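Local atomic coordinates of phytanoyl-CoA dioxygenase (Streptomyces malaysiense, PDB entry 6ZYL), a protein that catalyses the beta-hydroxylation of thioholgamide as a non-heme monooxygenase, probably using iron and 2-oxoglutarate like other members of its family. Residues L96-W110 and D248-F261. Numbering follows the deposited sequence.
Sequences LDAVASLLGPDLLVW and DSALLVRGTDTGAF
Leu107 O accepts two backbone hydrogen bonds, from Val253 N at 3.1 Å and from Arg254 N at 3.2 Å. Both donors come from the same face of the carbonyl plane. Val253 and Arg254 together face Leu107, a classic beta bulge in the antiparallel pairing of strands 107-117 and 249-254. These strands belong to the larger sheet of the double-stranded beta-helix (jelly-roll) core known for the PhyH family. Past the bulge, Val109 and Leu251 form a hydrogen-bonded pair, with Val109 N 2.7 Å from Leu251 O. Val109 CG2 meets Val253 CG1 at 3.6 Å, the two side chains crossing at about a right angle.

The Arg254 side chain runs beside Leu107 and bends at chi2 (-80°) to reach helix 93-103. There Arg254 NH2 forms a salt bridge with Asp97 OD1 at 2.8 Å. The carboxylate oxygen lies in the guanidinium plane, but the nitrogen approaches it from above the carboxylate plane. Leu96 CB packs over one guanidinium face, and a water accepts from Arg254 NH1 and donates weakly to Asp97 OD1. A methionine in place of Arg254 would probably leave Asp97 without its charged mate and Leu96 CB without the flat group it packs on.

At the other end, Asp248 forms salt bridges with Arg286 and Arg289 of helix 273-295. Phe261 CE1 touches Trp110 CD1 at the indole edge, 3.7 Å away. Beside it, Trp110 NE1 donates in its ring plane to Asp248 OD2 at 2.9 Å, with the carboxylate turned 80° from the indole.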
ATOM      1  N   LEU A  96     -12.132   1.552   5.734  1.00 22.08           N
ATOM      2  CA  LEU A  96     -12.826   2.549   4.926  1.00 23.78           C
ATOM      3  C   LEU A  96     -13.294   3.725   5.778  1.00 25.26           C
ATOM      4  O   LEU A  96     -13.216   4.882   5.346  1.00 25.17           O
ATOM      5  CB  LEU A  96     -14.011   1.908   4.204  1.00 24.10           C
ATOM      6  CG  LEU A  96     -13.676   0.851   3.152  1.00 27.39           C
ATOM      7  CD1 LEU A  96     -14.948   0.408   2.427  1.00 27.77           C
ATOM      8  CD2 LEU A  96     -12.644   1.354   2.157  1.00 24.59           C
ATOM      9  N   ASP A  97     -13.783   3.453   6.991  1.00 24.05           N
ATOM     10  CA  ASP A  97     -14.202   4.540   7.872  1.00 26.59           C
ATOM     11  C   ASP A  97     -13.017   5.411   8.268  1.00 25.73           C
ATOM     12  O   ASP A  97     -13.117   6.645   8.280  1.00 24.35           O
ATOM     13  CB  ASP A  97     -14.883   3.980   9.121  1.00 27.93           C
ATOM     14  CG  ASP A  97     -16.270   3.437   8.838  1.00 33.78           C
ATOM     15  OD1 ASP A  97     -16.820   3.728   7.754  1.00 36.07           O
ATOM     16  OD2 ASP A  97     -16.809   2.718   9.705  1.00 33.65           O
ATOM     17  N   ALA A  98     -11.886   4.785   8.601  1.00 24.55           N
ATOM     18  CA  ALA A  98     -10.699   5.553   8.960  1.00 24.63           C
ATOM     19  C   ALA A  98     -10.219   6.403   7.793  1.00 24.79           C
ATOM     20  O   ALA A  98      -9.885   7.579   7.969  1.00 23.90           O
ATOM     21  CB  ALA A  98      -9.587   4.615   9.425  1.00 22.66           C
ATOM     22  N   VAL A  99     -10.183   5.826   6.589  1.00 24.91           N
ATOM     23  CA  VAL A  99      -9.713   6.572   5.426  1.00 25.27           C
ATOM     24  C   VAL A  99     -10.682   7.697   5.088  1.00 24.34           C
ATOM     25  O   VAL A  99     -10.266   8.806   4.730  1.00 26.26           O
ATOM     26  CB  VAL A  99      -9.510   5.619   4.235  1.00 23.67           C
ATOM     27  CG1 VAL A  99      -9.187   6.406   2.975  1.00 23.27           C
ATOM     28  CG2 VAL A  99      -8.410   4.609   4.545  1.00 23.17           C
ATOM     29  N   ALA A 100     -11.987   7.433   5.193  1.00 23.87           N
ATOM     30  CA  ALA A 100     -12.972   8.468   4.898  1.00 26.74           C
ATOM     31  C   ALA A 100     -12.803   9.665   5.825  1.00 27.60           C
ATOM     32  O   ALA A 100     -12.969  10.816   5.404  1.00 27.68           O
ATOM     33  CB  ALA A 100     -14.385   7.896   5.011  1.00 30.04           C
ATOM     34  N   SER A 101     -12.471   9.417   7.093  1.00 27.56           N
ATOM     35  CA  SER A 101     -12.251  10.518   8.024  1.00 29.99           C
ATOM     36  C   SER A 101     -11.044  11.360   7.638  1.00 30.06           C
ATOM     37  O   SER A 101     -10.924  12.502   8.096  1.00 30.10           O
ATOM     38  CB  SER A 101     -12.087   9.978   9.448  1.00 28.24           C
ATOM     39  OG  SER A 101     -10.774   9.499   9.676  1.00 37.23           O
ATOM     40  N   LEU A 102     -10.155  10.833   6.799  1.00 28.58           N
ATOM     41  CA  LEU A 102      -8.995  11.576   6.328  1.00 27.31           C
ATOM     42  C   LEU A 102      -9.208  12.207   4.959  1.00 28.05           C
ATOM     43  O   LEU A 102      -8.759  13.334   4.726  1.00 27.98           O
ATOM     44  CB  LEU A 102      -7.772  10.658   6.258  1.00 27.94           C
ATOM     45  CG  LEU A 102      -7.316   9.931   7.519  1.00 31.05           C
ATOM     46  CD1 LEU A 102      -6.024   9.161   7.222  1.00 30.70           C
ATOM     47  CD2 LEU A 102      -7.111  10.885   8.668  1.00 31.16           C
ATOM     48  N   LEU A 103      -9.879  11.502   4.047  1.00 27.76           N
ATOM     49  CA  LEU A 103      -9.945  11.911   2.653  1.00 29.21           C
ATOM     50  C   LEU A 103     -11.339  12.284   2.170  1.00 26.72           C
ATOM     51  O   LEU A 103     -11.463  12.806   1.055  1.00 27.78           O
ATOM     52  CB  LEU A 103      -9.411  10.788   1.748  1.00 25.42           C
ATOM     53  CG  LEU A 103      -8.005  10.257   2.030  1.00 25.06           C
ATOM     54  CD1 LEU A 103      -7.626   9.193   1.003  1.00 26.31           C
ATOM     55  CD2 LEU A 103      -6.992  11.385   2.035  1.00 26.07           C
ATOM     56  N   GLY A 104     -12.381  12.030   2.952  1.00 27.91           N
ATOM     57  CA  GLY A 104     -13.730  12.311   2.524  1.00 27.15           C
ATOM     58  C   GLY A 104     -14.484  11.050   2.155  1.00 30.21           C
ATOM     59  O   GLY A 104     -13.961   9.936   2.239  1.00 28.94           O
ATOM     60  N   PRO A 105     -15.739  11.208   1.725  1.00 28.96           N
ATOM     61  CA  PRO A 105     -16.603  10.043   1.493  1.00 29.31           C
ATOM     62  C   PRO A 105     -16.470   9.370   0.135  1.00 29.29           C
ATOM     63  O   PRO A 105     -17.111   8.328  -0.069  1.00 30.61           O
ATOM     64  CB  PRO A 105     -18.012  10.643   1.658  1.00 29.24           C
ATOM     65  CG  PRO A 105     -17.862  12.048   1.135  1.00 30.00           C
ATOM     66  CD  PRO A 105     -16.456  12.486   1.531  1.00 32.28           C
ATOM     67  N   ASP A 106     -15.673   9.909  -0.784  1.00 28.77           N
ATOM     68  CA  ASP A 106     -15.487   9.329  -2.111  1.00 28.34           C
ATOM     69  C   ASP A 106     -14.102   8.700  -2.167  1.00 25.26           C
ATOM     70  O   ASP A 106     -13.089   9.410  -2.135  1.00 22.29           O
ATOM     71  CB  ASP A 106     -15.657  10.384  -3.198  1.00 29.67           C
ATOM     72  CG  ASP A 106     -17.002  11.080  -3.128  1.00 31.50           C
ATOM     73  OD1 ASP A 106     -18.019  10.387  -2.912  1.00 31.32           O
ATOM     74  OD2 ASP A 106     -17.043  12.315  -3.288  1.00 40.28           O
ATOM     75  N   LEU A 107     -14.058   7.373  -2.273  1.00 24.18           N
ATOM     76  CA  LEU A 107     -12.803   6.646  -2.161  1.00 25.03           C
ATOM     77  C   LEU A 107     -12.682   5.582  -3.238  1.00 23.51           C
ATOM     78  O   LEU A 107     -13.670   4.953  -3.623  1.00 23.11           O
ATOM     79  CB  LEU A 107     -12.679   5.979  -0.785  1.00 25.70           C
ATOM     80  CG  LEU A 107     -12.781   6.875   0.448  1.00 24.57           C
ATOM     81  CD1 LEU A 107     -12.836   6.030   1.716  1.00 26.35           C
ATOM     82  CD2 LEU A 107     -11.615   7.845   0.500  1.00 23.53           C
ATOM     83  N   LEU A 108     -11.451   5.379  -3.706  1.00 22.61           N
ATOM     84  CA  LEU A 108     -11.117   4.304  -4.624  1.00 24.00           C
ATOM     85  C   LEU A 108      -9.830   3.644  -4.153  1.00 21.32           C
ATOM     86  O   LEU A 108      -8.976   4.287  -3.538  1.00 21.01           O
ATOM     87  CB  LEU A 108     -10.936   4.816  -6.055  1.00 22.82           C
ATOM     88  CG  LEU A 108     -12.119   5.541  -6.694  1.00 25.00           C
ATOM     89  CD1 LEU A 108     -11.897   7.041  -6.637  1.00 25.82           C
ATOM     90  CD2 LEU A 108     -12.309   5.072  -8.126  1.00 29.26           C
ATOM     91  N   VAL A 109      -9.703   2.353  -4.442  1.00 19.04           N
ATOM     92  CA  VAL A 109      -8.460   1.623  -4.218  1.00 22.00           C
ATOM     93  C   VAL A 109      -7.633   1.704  -5.495  1.00 21.23           C
ATOM     94  O   VAL A 109      -8.057   1.223  -6.552  1.00 20.92           O
ATOM     95  CB  VAL A 109      -8.728   0.164  -3.824  1.00 22.88           C
ATOM     96  CG1 VAL A 109      -7.415  -0.609  -3.754  1.00 20.30           C
ATOM     97  CG2 VAL A 109      -9.467   0.097  -2.496  1.00 22.79           C
ATOM     98  N   TRP A 110      -6.454   2.314  -5.401  1.00 20.99           N
ATOM     99  CA  TRP A 110      -5.598   2.514  -6.562  1.00 21.93           C
ATOM    100  C   TRP A 110      -4.577   1.401  -6.742  1.00 21.11           C
ATOM    101  O   TRP A 110      -4.224   1.078  -7.882  1.00 20.08           O
ATOM    102  CB  TRP A 110      -4.883   3.864  -6.445  1.00 19.88           C
ATOM    103  CG  TRP A 110      -4.056   4.228  -7.637  1.00 19.83           C
ATOM    104  CD1 TRP A 110      -4.503   4.739  -8.821  1.00 22.06           C
ATOM    105  CD2 TRP A 110      -2.636   4.119  -7.756  1.00 20.11           C
ATOM    106  NE1 TRP A 110      -3.445   4.952  -9.673  1.00 20.55           N
ATOM    107  CE2 TRP A 110      -2.287   4.577  -9.042  1.00 20.10           C
ATOM    108  CE3 TRP A 110      -1.623   3.673  -6.901  1.00 20.07           C
ATOM    109  CZ2 TRP A 110      -0.970   4.602  -9.494  1.00 21.35           C
ATOM    110  CZ3 TRP A 110      -0.317   3.699  -7.350  1.00 21.59           C
ATOM    111  CH2 TRP A 110      -0.001   4.160  -8.636  1.00 23.12           C
ATOM    112  N   ASP A 248      -5.479   5.049 -16.695  1.00 24.98           N
ATOM    113  CA  ASP A 248      -5.345   4.453 -15.373  1.00 24.00           C
ATOM    114  C   ASP A 248      -6.694   3.900 -14.934  1.00 24.87           C
ATOM    115  O   ASP A 248      -7.744   4.274 -15.462  1.00 24.52           O
ATOM    116  CB  ASP A 248      -4.832   5.475 -14.344  1.00 26.32           C
ATOM    117  CG  ASP A 248      -4.014   4.834 -13.231  1.00 23.35           C
ATOM    118  OD1 ASP A 248      -4.008   3.589 -13.121  1.00 21.56           O
ATOM    119  OD2 ASP A 248      -3.375   5.581 -12.459  1.00 22.20           O
ATOM    120  N   SER A 249      -6.655   2.997 -13.953  1.00 22.59           N
ATOM    121  CA  SER A 249      -7.865   2.383 -13.427  1.00 20.34           C
ATOM    122  C   SER A 249      -7.744   2.207 -11.919  1.00 21.30           C
ATOM    123  O   SER A 249      -6.649   2.225 -11.351  1.00 22.40           O
ATOM    124  CB  SER A 249      -8.154   1.032 -14.103  1.00 21.47           C
ATOM    125  OG  SER A 249      -7.080   0.126 -13.937  1.00 24.05           O
ATOM    126  N   ALA A 250      -8.896   2.044 -11.274  1.00 19.22           N
ATOM    127  CA  ALA A 250      -8.976   1.928  -9.826  1.00 23.14           C
ATOM    128  C   ALA A 250     -10.324   1.312  -9.480  1.00 24.10           C
ATOM    129  O   ALA A 250     -11.216   1.211 -10.326  1.00 21.47           O
ATOM    130  CB  ALA A 250      -8.795   3.288  -9.145  1.00 21.80           C
ATOM    131  N   LEU A 251     -10.465   0.903  -8.222  1.00 24.08           N
ATOM    132  CA  LEU A 251     -11.662   0.217  -7.749  1.00 23.52           C
ATOM    133  C   LEU A 251     -12.456   1.141  -6.836  1.00 21.68           C
ATOM    134  O   LEU A 251     -11.956   1.567  -5.789  1.00 21.89           O
ATOM    135  CB  LEU A 251     -11.303  -1.074  -7.015  1.00 22.49           C
ATOM    136  CG  LEU A 251     -12.490  -1.880  -6.485  1.00 24.21           C
ATOM    137  CD1 LEU A 251     -13.354  -2.381  -7.635  1.00 24.54           C
ATOM    138  CD2 LEU A 251     -12.017  -3.039  -5.620  1.00 23.79           C
ATOM    139  N   LEU A 252     -13.690   1.436  -7.231  1.00 22.48           N
ATOM    140  CA  LEU A 252     -14.569   2.260  -6.414  1.00 23.75           C
ATOM    141  C   LEU A 252     -15.000   1.491  -5.173  1.00 23.95           C
ATOM    142  O   LEU A 252     -15.505   0.369  -5.270  1.00 23.07           O
ATOM    143  CB  LEU A 252     -15.789   2.677  -7.231  1.00 30.21           C
ATOM    144  CG  LEU A 252     -16.871   3.518  -6.560  1.00 28.69           C
ATOM    145  CD1 LEU A 252     -16.346   4.898  -6.236  1.00 26.57           C
ATOM    146  CD2 LEU A 252     -18.091   3.595  -7.475  1.00 31.74           C
ATOM    147  N   VAL A 253     -14.794   2.094  -4.004  1.00 23.55           N
ATOM    148  CA  VAL A 253     -15.177   1.465  -2.746  1.00 25.88           C
ATOM    149  C   VAL A 253     -16.103   2.331  -1.902  1.00 24.85           C
ATOM    150  O   VAL A 253     -16.847   1.780  -1.073  1.00 28.17           O
ATOM    151  CB  VAL A 253     -13.934   1.060  -1.926  1.00 22.27           C
ATOM    152  CG1 VAL A 253     -13.108   0.026  -2.688  1.00 24.47           C
ATOM    153  CG2 VAL A 253     -13.083   2.276  -1.584  1.00 23.18           C
ATOM    154  N   ARG A 254     -16.093   3.651  -2.064  1.00 25.97           N
ATOM    155  CA  ARG A 254     -17.053   4.533  -1.411  1.00 30.26           C
ATOM    156  C   ARG A 254     -17.453   5.627  -2.389  1.00 29.98           C
ATOM    157  O   ARG A 254     -16.600   6.191  -3.080  1.00 28.24           O
ATOM    158  CB  ARG A 254     -16.479   5.160  -0.135  1.00 30.26           C
ATOM    159  CG  ARG A 254     -16.368   4.201   1.040  1.00 36.87           C
ATOM    160  CD  ARG A 254     -17.706   4.013   1.746  1.00 43.99           C
ATOM    161  NE  ARG A 254     -17.589   3.139   2.910  1.00 41.24           N
ATOM    162  CZ  ARG A 254     -17.282   3.557   4.134  1.00 31.75           C
ATOM    163  NH1 ARG A 254     -17.063   4.843   4.367  1.00 34.16           N
ATOM    164  NH2 ARG A 254     -17.198   2.686   5.129  1.00 36.35           N
ATOM    165  N   GLY A 255     -18.745   5.925  -2.441  1.00 33.22           N
ATOM    166  CA  GLY A 255     -19.250   6.916  -3.368  1.00 28.19           C
ATOM    167  C   GLY A 255     -19.609   6.318  -4.712  1.00 29.00           C
ATOM    168  O   GLY A 255     -19.660   5.099  -4.904  1.00 30.55           O
ATOM    169  N   THR A 256     -19.864   7.214  -5.666  1.00 27.81           N
ATOM    170  CA  THR A 256     -20.239   6.828  -7.019  1.00 32.83           C
ATOM    171  C   THR A 256     -19.339   7.433  -8.087  1.00 31.50           C
ATOM    172  O   THR A 256     -19.572   7.197  -9.278  1.00 32.76           O
ATOM    173  CB  THR A 256     -21.691   7.239  -7.310  1.00 33.46           C
ATOM    174  OG1 THR A 256     -21.790   8.670  -7.330  1.00 34.78           O
ATOM    175  CG2 THR A 256     -22.634   6.685  -6.257  1.00 35.11           C
ATOM    176  N   ASP A 257     -18.323   8.197  -7.701  1.00 31.06           N
ATOM    177  CA  ASP A 257     -17.490   8.960  -8.622  1.00 30.35           C
ATOM    178  C   ASP A 257     -16.139   8.270  -8.768  1.00 30.62           C
ATOM    179  O   ASP A 257     -15.446   8.038  -7.771  1.00 30.56           O
ATOM    180  CB  ASP A 257     -17.321  10.392  -8.107  1.00 34.05           C
ATOM    181  CG  ASP A 257     -16.524  11.272  -9.045  1.00 36.23           C
ATOM    182  OD1 ASP A 257     -16.185  10.819 -10.159  1.00 33.22           O
ATOM    183  OD2 ASP A 257     -16.237  12.426  -8.662  1.00 38.76           O
ATOM    184  N   THR A 258     -15.772   7.943 -10.005  1.00 28.96           N
ATOM    185  CA  THR A 258     -14.470   7.358 -10.296  1.00 30.91           C
ATOM    186  C   THR A 258     -13.506   8.355 -10.923  1.00 32.16           C
ATOM    187  O   THR A 258     -12.362   7.992 -11.218  1.00 30.14           O
ATOM    188  CB  THR A 258     -14.620   6.140 -11.220  1.00 36.09           C
ATOM    189  OG1 THR A 258     -14.858   6.573 -12.565  1.00 44.65           O
ATOM    190  CG2 THR A 258     -15.767   5.252 -10.756  1.00 33.12           C
ATOM    191  N   GLY A 259     -13.937   9.595 -11.139  1.00 29.89           N
ATOM    192  CA  GLY A 259     -13.035  10.600 -11.679  1.00 26.95           C
ATOM    193  C   GLY A 259     -12.489  10.184 -13.030  1.00 26.56           C
ATOM    194  O   GLY A 259     -13.233   9.788 -13.932  1.00 25.00           O
ATOM    195  N   ALA A 260     -11.171  10.270 -13.175  1.00 26.01           N
ATOM    196  CA  ALA A 260     -10.507   9.952 -14.430  1.00 27.30           C
ATOM    197  C   ALA A 260     -10.156   8.477 -14.567  1.00 23.41           C
ATOM    198  O   ALA A 260      -9.554   8.091 -15.572  1.00 22.98           O
ATOM    199  CB  ALA A 260      -9.231  10.791 -14.573  1.00 23.36           C
ATOM    200  N   PHE A 261     -10.525   7.643 -13.600  1.00 25.95           N
ATOM    201  CA  PHE A 261     -10.079   6.257 -13.554  1.00 23.81           C
ATOM    202  C   PHE A 261     -11.138   5.333 -14.140  1.00 24.55           C
ATOM    203  O   PHE A 261     -12.315   5.418 -13.780  1.00 28.91           O
ATOM    204  CB  PHE A 261      -9.761   5.848 -12.114  1.00 23.08           C
ATOM    205  CG  PHE A 261      -8.644   6.635 -11.500  1.00 22.34           C
ATOM    206  CD1 PHE A 261      -7.329   6.242 -11.672  1.00 21.94           C
ATOM    207  CD2 PHE A 261      -8.906   7.779 -10.767  1.00 23.98           C
ATOM    208  CE1 PHE A 261      -6.296   6.967 -11.119  1.00 23.34           C
ATOM    209  CE2 PHE A 261      -7.877   8.510 -10.210  1.00 24.59           C
ATOM    210  CZ  PHE A 261      -6.569   8.103 -10.388  1.00 22.75           C
TER
HETATM  211  O   HOH W   1     -17.398   6.888   6.920  1.00 41.87           O
HETATM  212  O   HOH W   2     -19.995  10.070  -4.819  1.00 35.63           O
HETATM  213  O   HOH W   3     -17.351  13.213  -5.881  1.00 47.95           O